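Long-range contacts in shikimate 5-dehydrogenase (Mycobacterium fortuitum subsp. fortuitum DSM 46621, PDB 4XIJ), which probably catalyses the NADP-dependent interconversion of 3-dehydroshikimate and shikimate, the fourth step of chorismate biosynthesis: residues R218-Y224 against E241-L246; N112-V118 against A140-A144. All coordinates share one frame; numbering follows the deposited sequence.

Contact 1 of 2, residues R218-Y224 against E241-L246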
loop_
_atom_site.group_PDB
_atom_site.type_symbol
_atom_site.label_atom_id
_atom_site.label_comp_id
_atom_site.label_asym_id
_atom_site.label_seq_id
_atom_site.Cartn_x
_atom_site.Cartn_y
_atom_site.Cartn_z
ATOM N N ARG A 218 3.888 9.234 -16.072
ATOM C CA ARG A 218 3.461 9.404 -14.687
ATOM C C ARG A 218 4.073 8.287 -13.880
ATOM O O ARG A 218 3.919 7.112 -14.193
ATOM C CB ARG A 218 1.946 9.399 -14.602
ATOM C CG ARG A 218 1.379 10.489 -15.478
ATOM C CD ARG A 218 -0.117 10.618 -15.285
ATOM N NE ARG A 218 -0.494 11.079 -13.946
ATOM C CZ ARG A 218 -1.149 10.343 -13.053
ATOM N NH1 ARG A 218 -1.490 9.108 -13.365
ATOM N NH2 ARG A 218 -1.457 10.858 -11.859
ATOM N N VAL A 219 4.803 8.640 -12.839
ATOM C CA VAL A 219 5.512 7.666 -12.022
ATOM C C VAL A 219 5.174 7.867 -10.551
ATOM O O VAL A 219 5.361 8.973 -10.020
ATOM C CB VAL A 219 7.047 7.772 -12.234
ATOM C CG1 VAL A 219 7.759 6.795 -11.285
ATOM C CG2 VAL A 219 7.365 7.470 -13.718
ATOM N N LEU A 220 4.646 6.815 -9.921
ATOM C CA LEU A 220 4.458 6.737 -8.483
ATOM C C LEU A 220 5.686 6.056 -7.897
ATOM O O LEU A 220 5.957 4.891 -8.186
ATOM C CB LEU A 220 3.163 5.978 -8.141
ATOM C CG LEU A 220 2.957 5.665 -6.672
ATOM C CD1 LEU A 220 2.819 6.965 -5.895
ATOM C CD2 LEU A 220 1.674 4.820 -6.548
ATOM N N ASP A 221 6.450 6.828 -7.120
ATOM C CA ASP A 221 7.628 6.328 -6.454
ATOM C C ASP A 221 7.246 6.030 -4.992
ATOM O O ASP A 221 6.788 6.920 -4.279
ATOM C CB ASP A 221 8.735 7.390 -6.531
ATOM C CG ASP A 221 10.076 6.891 -6.072
ATOM O OD1 ASP A 221 10.189 5.780 -5.526
ATOM O OD2 ASP A 221 11.062 7.607 -6.323
ATOM N N ALA A 222 7.422 4.788 -4.552
ATOM C CA ALA A 222 7.117 4.411 -3.177
ATOM C C ALA A 222 8.003 5.162 -2.174
ATOM O O ALA A 222 7.631 5.315 -1.003
ATOM C CB ALA A 222 7.282 2.911 -2.989
ATOM N N ILE A 223 9.170 5.610 -2.625
ATOM C CA ILE A 223 10.081 6.340 -1.753
ATOM C C ILE A 223 9.605 7.766 -1.556
ATOM O O ILE A 223 9.056 8.384 -2.500
ATOM C CB ILE A 223 11.505 6.331 -2.345
ATOM C CG1 ILE A 223 11.959 4.882 -2.584
ATOM C CG2 ILE A 223 12.459 7.098 -1.457
ATOM C CD1 ILE A 223 11.953 4.016 -1.334
ATOM N N TYR A 224 9.797 8.306 -0.347
ATOM C CA TYR A 224 9.450 9.716 -0.149
ATOM C C TYR A 224 10.492 10.498 0.610
ATOM O O TYR A 224 10.340 11.710 0.799
ATOM C CB TYR A 224 8.096 9.833 0.551
ATOM C CG TYR A 224 7.984 9.130 1.881
ATOM C CD1 TYR A 224 8.393 9.762 3.061
ATOM C CD2 TYR A 224 7.417 7.863 1.976
ATOM C CE1 TYR A 224 8.247 9.155 4.279
ATOM C CE2 TYR A 224 7.274 7.245 3.211
ATOM C CZ TYR A 224 7.701 7.885 4.351
ATOM O OH TYR A 224 7.553 7.272 5.590
ATOM N N GLU A 241 5.170 13.584 -14.596
ATOM C CA GLU A 241 4.712 13.795 -13.234
ATOM C C GLU A 241 5.252 12.715 -12.327
ATOM O O GLU A 241 5.144 11.517 -12.645
ATOM C CB GLU A 241 3.173 13.773 -13.186
ATOM C CG GLU A 241 2.657 14.005 -11.748
ATOM C CD GLU A 241 1.152 13.868 -11.595
ATOM O OE1 GLU A 241 0.484 13.428 -12.560
ATOM O OE2 GLU A 241 0.651 14.205 -10.500
ATOM N N ALA A 242 5.796 13.124 -11.190
ATOM C CA ALA A 242 6.287 12.195 -10.194
ATOM C C ALA A 242 5.472 12.405 -8.923
ATOM O O ALA A 242 5.268 13.545 -8.474
ATOM C CB ALA A 242 7.799 12.421 -9.914
ATOM N N ILE A 243 5.003 11.307 -8.351
ATOM C CA ILE A 243 4.214 11.293 -7.117
ATOM C C ILE A 243 4.978 10.479 -6.078
ATOM O O ILE A 243 5.517 9.409 -6.436
ATOM C CB ILE A 243 2.855 10.629 -7.357
ATOM C CG1 ILE A 243 2.087 11.382 -8.444
ATOM C CG2 ILE A 243 2.011 10.575 -6.082
ATOM C CD1 ILE A 243 1.125 10.511 -9.177
ATOM N N ASN A 244 5.072 10.941 -4.824
ATOM C CA ASN A 244 5.851 10.111 -3.875
ATOM C C ASN A 244 5.045 9.255 -2.921
ATOM O O ASN A 244 3.820 9.330 -2.870
ATOM C CB ASN A 244 6.868 10.951 -3.077
ATOM C CG ASN A 244 6.264 11.897 -2.043
ATOM O OD1 ASN A 244 5.335 11.565 -1.335
ATOM N ND2 ASN A 244 6.912 13.035 -1.877
ATOM N N GLY A 245 5.766 8.417 -2.167
ATOM C CA GLY A 245 5.134 7.405 -1.348
ATOM C C GLY A 245 4.272 7.928 -0.229
ATOM O O GLY A 245 3.461 7.168 0.283
ATOM N N LEU A 246 4.420 9.194 0.166
ATOM C CA LEU A 246 3.494 9.725 1.196
ATOM C C LEU A 246 2.058 9.630 0.696
ATOM O O LEU A 246 1.131 9.463 1.500
ATOM C CB LEU A 246 3.806 11.175 1.590
ATOM C CG LEU A 246 5.100 11.287 2.388
ATOM C CD1 LEU A 246 5.398 12.787 2.524
ATOM C CD2 LEU A 246 4.998 10.590 3.782
#
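R218 and E241 open the last strand pair of the parallel, Rossmann-like nucleotide-binding sheet, and D221 and I243 carry its last ladder bond. The ladder is regular: E241 O takes the N-H of V219 at 2.9 Å, V219 O takes that of I243, and I243 O takes D221 N at 2.8 Å, the N-H pointing almost straight at the oxygen (167°). At the N-terminal end of the pair R218 and E241 run side by side on one face of the sheet, and NE of R218 donates to OE1 of E241 at 2.9 Å. The carboxylate oxygen lies near the guanidinium plane, at its edge, but is met on its anti side and out of the carboxylate plane, and the two planes are turned 57° apart. NH2 adds a weak bond to the same oxygen and also reaches L122 O. On this face, L220 CD1 lies 3.7 Å from I243 CG2.

The two strands, with helix 230-237 between them in sequence, form a right-handed beta-alpha-beta unit, in which 241-243 is the edge strand; V219 and A242, on the other face, lie under that helix. Past the strands the chains stay together. D221 OD1 accepts from I223 N, two residues on, in an Asx turn, while OD2 hydrogen-bonds to T229. N244 OD1 caps helix 246-261 by accepting L246 N at 3.0 Å, and G245 N makes a weak bond to I223 O. Here the backbones close up, with A222 O 3.3 Å from G245 CA. Y224 holds CG between its backbone N and carbonyl carbon (chi1 57°), which lays the ring across L246: CD2 of L246 sits over the ring centre in a CH-pi contact, 3.6 Å from the centroid.

Contact 2 of 2, residues N112-V118 against A140-A144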
loop_
_atom_site.group_PDB
_atom_site.type_symbol
_atom_site.label_atom_id
_atom_site.label_comp_id
_atom_site.label_asym_id
_atom_site.label_seq_id
_atom_site.Cartn_x
_atom_site.Cartn_y
_atom_site.Cartn_z
ATOM N N ASN A 112 -7.012 -5.393 2.481
ATOM C CA ASN A 112 -5.714 -4.873 2.083
ATOM C C ASN A 112 -5.861 -3.467 1.517
ATOM O O ASN A 112 -6.295 -3.306 0.385
ATOM C CB ASN A 112 -5.039 -5.819 1.062
ATOM C CG ASN A 112 -3.601 -5.429 0.835
ATOM O OD1 ASN A 112 -3.341 -4.264 0.463
ATOM N ND2 ASN A 112 -2.643 -6.357 1.092
ATOM N N THR A 113 -5.540 -2.444 2.317
ATOM C CA THR A 113 -5.671 -1.099 1.807
ATOM C C THR A 113 -4.372 -0.578 1.189
ATOM O O THR A 113 -4.343 0.543 0.700
ATOM C CB THR A 113 -6.145 -0.111 2.884
ATOM O OG1 THR A 113 -5.076 0.114 3.833
ATOM C CG2 THR A 113 -7.427 -0.626 3.558
ATOM N N ASP A 114 -3.313 -1.413 1.140
ATOM C CA ASP A 114 -2.137 -1.067 0.323
ATOM C C ASP A 114 -2.600 -0.921 -1.142
ATOM O O ASP A 114 -2.030 -0.112 -1.899
ATOM C CB ASP A 114 -1.013 -2.110 0.471
ATOM C CG ASP A 114 -0.454 -2.143 1.861
ATOM O OD1 ASP A 114 -0.232 -1.071 2.431
ATOM O OD2 ASP A 114 -0.224 -3.226 2.406
ATOM N N VAL A 115 -3.630 -1.681 -1.537
ATOM C CA VAL A 115 -4.196 -1.521 -2.863
ATOM C C VAL A 115 -4.714 -0.075 -3.075
ATOM O O VAL A 115 -4.460 0.561 -4.128
ATOM C CB VAL A 115 -5.310 -2.555 -3.094
ATOM C CG1 VAL A 115 -6.055 -2.225 -4.328
ATOM C CG2 VAL A 115 -4.677 -3.970 -3.182
ATOM N N ASP A 116 -5.435 0.460 -2.076
ATOM C CA ASP A 116 -5.907 1.835 -2.150
ATOM C C ASP A 116 -4.747 2.821 -2.183
ATOM O O ASP A 116 -4.868 3.912 -2.766
ATOM C CB ASP A 116 -6.744 2.226 -0.920
ATOM C CG ASP A 116 -7.983 1.404 -0.741
ATOM O OD1 ASP A 116 -8.772 1.323 -1.663
ATOM O OD2 ASP A 116 -8.146 0.815 0.328
ATOM N N GLY A 117 -3.651 2.498 -1.484
ATOM C CA GLY A 117 -2.476 3.349 -1.554
ATOM C C GLY A 117 -2.084 3.642 -3.002
ATOM O O GLY A 117 -1.805 4.803 -3.379
ATOM N N VAL A 118 -2.064 2.602 -3.830
ATOM C CA VAL A 118 -1.630 2.788 -5.201
ATOM C C VAL A 118 -2.782 3.316 -6.062
ATOM O O VAL A 118 -2.567 4.250 -6.855
ATOM C CB VAL A 118 -1.097 1.456 -5.760
ATOM C CG1 VAL A 118 -0.840 1.526 -7.299
ATOM C CG2 VAL A 118 0.153 1.057 -5.025
ATOM N N ALA A 140 0.718 -5.992 -4.090
ATOM C CA ALA A 140 -0.323 -4.990 -3.967
ATOM C C ALA A 140 -0.332 -4.028 -5.144
ATOM O O ALA A 140 -1.419 -3.568 -5.574
ATOM C CB ALA A 140 -0.178 -4.203 -2.643
ATOM N N ALA A 141 0.871 -3.674 -5.636
ATOM C CA ALA A 141 0.958 -2.797 -6.797
ATOM C C ALA A 141 0.294 -3.464 -8.029
ATOM O O ALA A 141 -0.440 -2.803 -8.767
ATOM C CB ALA A 141 2.412 -2.434 -7.098
ATOM N N VAL A 142 0.538 -4.756 -8.254
ATOM C CA VAL A 142 -0.054 -5.471 -9.396
ATOM C C VAL A 142 -1.586 -5.486 -9.300
ATOM O O VAL A 142 -2.275 -5.155 -10.269
ATOM C CB VAL A 142 0.479 -6.905 -9.489
ATOM C CG1 VAL A 142 -0.330 -7.740 -10.535
ATOM C CG2 VAL A 142 1.987 -6.883 -9.870
ATOM N N VAL A 143 -2.116 -5.827 -8.112
ATOM C CA VAL A 143 -3.567 -5.915 -7.954
ATOM C C VAL A 143 -4.174 -4.503 -8.120
ATOM O O VAL A 143 -5.167 -4.369 -8.806
ATOM C CB VAL A 143 -3.924 -6.536 -6.599
ATOM C CG1 VAL A 143 -5.412 -6.379 -6.256
ATOM C CG2 VAL A 143 -3.521 -8.048 -6.559
ATOM N N ALA A 144 -3.524 -3.477 -7.567
ATOM C CA ALA A 144 -3.999 -2.115 -7.761
ATOM C C ALA A 144 -4.022 -1.715 -9.215
ATOM O O ALA A 144 -4.988 -1.088 -9.667
ATOM C CB ALA A 144 -3.143 -1.133 -6.953
#
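V115 and V118 meet A140, V143 and A144 in a buried helix-helix contact close to the centre of the chain, where helix 114-122 passes from the substrate-binding side of the molecule toward the nucleotide-binding sheet. The short helical segments cross at -61° with their axes 8.3 Å apart, a close approach that small residues make possible: three of the five residues of 140-144 are alanines. A144 CB makes the shortest contacts: it lies 3.5 Å from V118 CB and equally near V118 CG1, and it is also 3.5 Å from V115 O, against the backbone of the helix it faces.

V115 divides its two methyls between two neighbours. With CG1 anti to the backbone N (chi1 169°), that branch reaches over A144, while CG2, beside the N, meets V143 CG1 at 4.0 Å as the two valines cross obliquely. V94 of helix 89-94 touches both V115 and V143 and so adds to the same apolar cluster. One residue before V115, D114 offers A140 no more than its CB, 3.8 Å from A140 CB; its carboxylate is engaged elsewhere, OD2 in a salt bridge with K77, and OD1 lies close to a bound sulfate.

The N terminus of helix 114-122 is capped by N112, whose OD1 accepts V115 N in a rather long bond of 3.3 Å, with the donor tilted 21° from the carbonyl plane. ND2 of the same side chain is held by S96 O, which helps fix the rotation of the amide. Helix 138-147 follows a glycine-rich GxGxxA-like turn, consistent with the first helix of a Rossmann-type fold. No hydrogen bond joins the two segments, so the crossing relies on close packing of methyl groups and backbone rather than on directional bonds.

Helix 114-122 ties the two contacts together. In contact 2 it packs on helix 138-147, and its V118 CA also lies 4.1 Å from L220 CD2 of contact 1, so the two contacts touch although their centres are about 14 Å apart. Further along the same helix, A121 and L122 also pack on L220. Helix 246-261, which starts in contact 1, returns to contact 2 through Q252 and A255, beside T113, D114 and D116. A sulfate, probably from the crystallisation liquor, lies about 3 Å from the D114 side chain, and a sulfate lies about 6 Å from that of Y224; such ions often mark pockets, here possibly the cleft between the substrate-binding and nucleotide-binding parts.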